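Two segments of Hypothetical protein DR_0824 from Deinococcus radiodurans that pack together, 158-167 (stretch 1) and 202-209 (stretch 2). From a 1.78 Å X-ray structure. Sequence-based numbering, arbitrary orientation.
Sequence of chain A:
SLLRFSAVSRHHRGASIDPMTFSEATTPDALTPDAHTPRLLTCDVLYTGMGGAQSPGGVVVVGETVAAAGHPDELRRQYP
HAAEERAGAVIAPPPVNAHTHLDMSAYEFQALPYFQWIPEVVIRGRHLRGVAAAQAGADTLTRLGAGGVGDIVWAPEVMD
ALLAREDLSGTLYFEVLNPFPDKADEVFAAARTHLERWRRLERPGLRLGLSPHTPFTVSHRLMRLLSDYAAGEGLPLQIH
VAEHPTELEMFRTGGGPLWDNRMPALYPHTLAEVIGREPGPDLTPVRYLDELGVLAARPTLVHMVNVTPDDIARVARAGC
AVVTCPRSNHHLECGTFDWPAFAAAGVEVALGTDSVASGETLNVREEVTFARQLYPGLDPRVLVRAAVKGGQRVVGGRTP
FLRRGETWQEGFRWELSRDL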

# COMPACT_ATOMS: atom_id res chain seq x y z
N VAL A 158 3.87 5.86 18.76
CA VAL A 158 2.98 4.93 18.09
C VAL A 158 3.82 3.75 17.62
O VAL A 158 3.41 2.60 17.76
CB VAL A 158 2.27 5.60 16.89
CG1 VAL A 158 1.66 4.55 15.96
CG2 VAL A 158 1.19 6.53 17.41
N MET A 159 5.01 4.03 17.09
CA MET A 159 5.89 2.95 16.65
C MET A 159 6.20 2.04 17.84
O MET A 159 6.18 0.82 17.72
CB MET A 159 7.20 3.49 16.07
CG MET A 159 8.13 2.39 15.55
SD MET A 159 7.49 1.50 14.10
CE MET A 159 8.11 2.56 12.75
N ASP A 160 6.49 2.65 18.99
CA ASP A 160 6.78 1.86 20.19
C ASP A 160 5.64 0.89 20.48
O ASP A 160 5.86 -0.29 20.74
CB ASP A 160 6.98 2.76 21.42
CG ASP A 160 8.25 3.59 21.36
OD1 ASP A 160 9.24 3.14 20.73
OD2 ASP A 160 8.28 4.69 21.95
N ALA A 161 4.41 1.40 20.43
CA ALA A 161 3.23 0.59 20.70
C ALA A 161 2.95 -0.49 19.66
O ALA A 161 2.72 -1.65 20.01
CB ALA A 161 2.01 1.49 20.85
N LEU A 162 2.96 -0.11 18.39
CA LEU A 162 2.67 -1.08 17.32
C LEU A 162 3.73 -2.16 17.19
O LEU A 162 3.41 -3.32 16.91
CB LEU A 162 2.50 -0.35 15.99
CG LEU A 162 1.37 0.69 15.97
CD1 LEU A 162 1.25 1.29 14.58
CD2 LEU A 162 0.05 0.02 16.36
N LEU A 163 4.98 -1.78 17.40
CA LEU A 163 6.07 -2.73 17.29
C LEU A 163 5.87 -3.86 18.31
O LEU A 163 6.35 -4.98 18.11
CB LEU A 163 7.39 -1.99 17.53
CG LEU A 163 8.65 -2.44 16.78
CD1 LEU A 163 8.34 -2.75 15.32
CD2 LEU A 163 9.68 -1.32 16.89
N ALA A 164 5.15 -3.57 19.39
CA ALA A 164 4.90 -4.56 20.44
C ALA A 164 3.61 -5.37 20.25
O ALA A 164 3.28 -6.22 21.08
CB ALA A 164 4.87 -3.86 21.80
N ARG A 165 2.88 -5.10 19.17
CA ARG A 165 1.64 -5.83 18.90
C ARG A 165 1.95 -7.22 18.35
O ARG A 165 2.37 -7.37 17.20
CB ARG A 165 0.79 -5.06 17.88
CG ARG A 165 0.20 -3.75 18.41
CD ARG A 165 -1.01 -3.96 19.30
NE ARG A 165 -2.09 -4.65 18.59
CZ ARG A 165 -3.35 -4.21 18.53
NH1 ARG A 165 -3.69 -3.08 19.14
NH2 ARG A 165 -4.26 -4.90 17.86
N GLU A 166 1.73 -8.23 19.17
CA GLU A 166 1.99 -9.61 18.77
C GLU A 166 1.03 -10.11 17.70
O GLU A 166 1.30 -11.11 17.03
CB GLU A 166 1.92 -10.53 19.99
CG GLU A 166 2.93 -10.18 21.08
CD GLU A 166 2.82 -11.09 22.29
OE1 GLU A 166 2.98 -12.32 22.12
OE2 GLU A 166 2.56 -10.58 23.40
N ASP A 167 -0.09 -9.42 17.53
CA ASP A 167 -1.11 -9.82 16.56
C ASP A 167 -0.93 -9.26 15.15
O ASP A 167 -1.60 -9.71 14.21
CB ASP A 167 -2.50 -9.47 17.09
CG ASP A 167 -2.67 -7.98 17.34
OD1 ASP A 167 -1.73 -7.36 17.89
OD2 ASP A 167 -3.74 -7.44 17.00
N GLU A 202 12.60 -5.36 16.69
CA GLU A 202 11.95 -6.01 15.56
C GLU A 202 11.95 -7.53 15.72
O GLU A 202 12.95 -8.12 16.12
CB GLU A 202 12.69 -5.58 14.29
CG GLU A 202 12.58 -6.49 13.10
CD GLU A 202 13.40 -5.96 11.94
OE1 GLU A 202 13.06 -4.89 11.41
OE2 GLU A 202 14.41 -6.61 11.57
N ARG A 203 10.82 -8.16 15.42
CA ARG A 203 10.72 -9.62 15.52
C ARG A 203 10.20 -10.24 14.23
O ARG A 203 9.72 -9.55 13.33
CB ARG A 203 9.82 -10.02 16.70
CG ARG A 203 8.46 -9.34 16.77
CD ARG A 203 7.41 -10.06 15.93
NE ARG A 203 6.07 -9.53 16.18
CZ ARG A 203 4.98 -9.89 15.52
NH1 ARG A 203 5.05 -10.80 14.55
NH2 ARG A 203 3.81 -9.34 15.82
N PRO A 204 10.32 -11.58 14.10
CA PRO A 204 9.87 -12.29 12.90
C PRO A 204 8.39 -12.03 12.60
O PRO A 204 7.52 -12.29 13.43
CB PRO A 204 10.13 -13.75 13.24
CG PRO A 204 11.33 -13.67 14.15
CD PRO A 204 10.96 -12.51 15.05
N GLY A 205 8.11 -11.53 11.40
CA GLY A 205 6.74 -11.27 11.02
C GLY A 205 6.32 -9.82 11.04
O GLY A 205 5.36 -9.44 10.39
N LEU A 206 7.05 -9.00 11.80
CA LEU A 206 6.75 -7.57 11.91
C LEU A 206 8.07 -6.83 11.86
O LEU A 206 8.78 -6.72 12.86
CB LEU A 206 6.02 -7.28 13.22
CG LEU A 206 5.43 -5.88 13.39
CD1 LEU A 206 4.40 -5.61 12.30
CD2 LEU A 206 4.78 -5.77 14.77
N ARG A 207 8.41 -6.30 10.68
CA ARG A 207 9.67 -5.61 10.49
C ARG A 207 9.58 -4.10 10.39
O ARG A 207 8.52 -3.53 10.09
CB ARG A 207 10.36 -6.15 9.24
CG ARG A 207 9.54 -5.93 7.99
CD ARG A 207 10.20 -6.50 6.76
NE ARG A 207 9.45 -6.11 5.57
CZ ARG A 207 9.75 -6.47 4.33
NH1 ARG A 207 10.81 -7.24 4.09
NH2 ARG A 207 8.99 -6.05 3.32
N LEU A 208 10.71 -3.45 10.64
CA LEU A 208 10.81 -2.00 10.59
C LEU A 208 11.14 -1.54 9.17
O LEU A 208 11.93 -2.18 8.48
CB LEU A 208 11.90 -1.52 11.55
CG LEU A 208 12.19 -0.02 11.55
CD1 LEU A 208 10.97 0.74 12.07
CD2 LEU A 208 13.41 0.26 12.42
N GLY A 209 10.52 -0.44 8.76
CA GLY A 209 10.77 0.09 7.43
C GLY A 209 10.98 1.59 7.48
O GLY A 209 10.97 2.19 8.56
O HOH W 1 5.33 -7.79 18.27

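Two segments far apart in sequence meet here over a modest area, 338 Å² counting both sides. Stretch 1 is the end of a helix and the loop that follows it. Stretch 2 is a loop with a type II turn, from Arg 203 to Leu 206, leading into a strand. Helix and strand run roughly antiparallel, at 157°. Three residues cover the most surface: Leu 163, Leu 206 and Arg 203.

Leu 163 is the largest contributor, with 80 Å² covered by stretch 2. Its CA-to-CB bond points sideways, but the end of the side chain comes nearer to the other stretch. Its chi1, -146°, lies between the usual wells. The side chain makes no very close contact; at its nearest, Leu 163 CD1 is 4.7 Å from both Leu 206 O and Leu 206 CD2. A branched apolar side chain suits this buried position because it fills space without needing a polar partner.

The CA-to-CB bond of Leu 206 points toward stretch 1, and the residue is buried. Its CD2 methyl lies among backbone carbonyls where the helix gives way to the loop: 3.5 Å from Leu 162 O, 3.8 Å from Leu 163 O and 3.8 Å from Arg 165 O. These are packing contacts. Leu 162 O does not go without a partner, since it accepts a hydrogen bond from Arg 165 N at 2.9 Å.

Further along, the apolar contact passes to Met 159 and Leu 208. Met 159 CE lies 3.5 Å from Leu 208 CD1. Both side chains leave the backbone sideways and bring their ends nearer to the other stretch. Both residues are buried.

Arg 203 supplies the polar part, at a partly exposed site. Its long side chain brings the guanidinium to the loop of stretch 1. Arg 203 NH2 donates a hydrogen bond to Arg 165 O at 2.8 Å, with the acceptor at the guanidinium edge, near its plane. Arg 203 NH1 donates to Pro 204 O at 3.1 Å, which ties the same group back to its own turn. Arg 203 NE donates to water 1 at 2.8 Å. That water donates to Leu 163 O at 3.0 Å and, weakly, to Arg 165 O at 3.2 Å, so it bridges the two stretches.

The loop that receives Arg 203 is itself braced. Arg 165 and Asp 167 form a salt bridge, with Arg 165 NH2 2.7 Å from Asp 167 OD2, and Arg 165 NE donates to Asp 167 OD1 at 2.8 Å. The CA-to-CB bond of Arg 165 points sideways and the end of its side chain leads away from stretch 2, while Arg 165 O serves the contact.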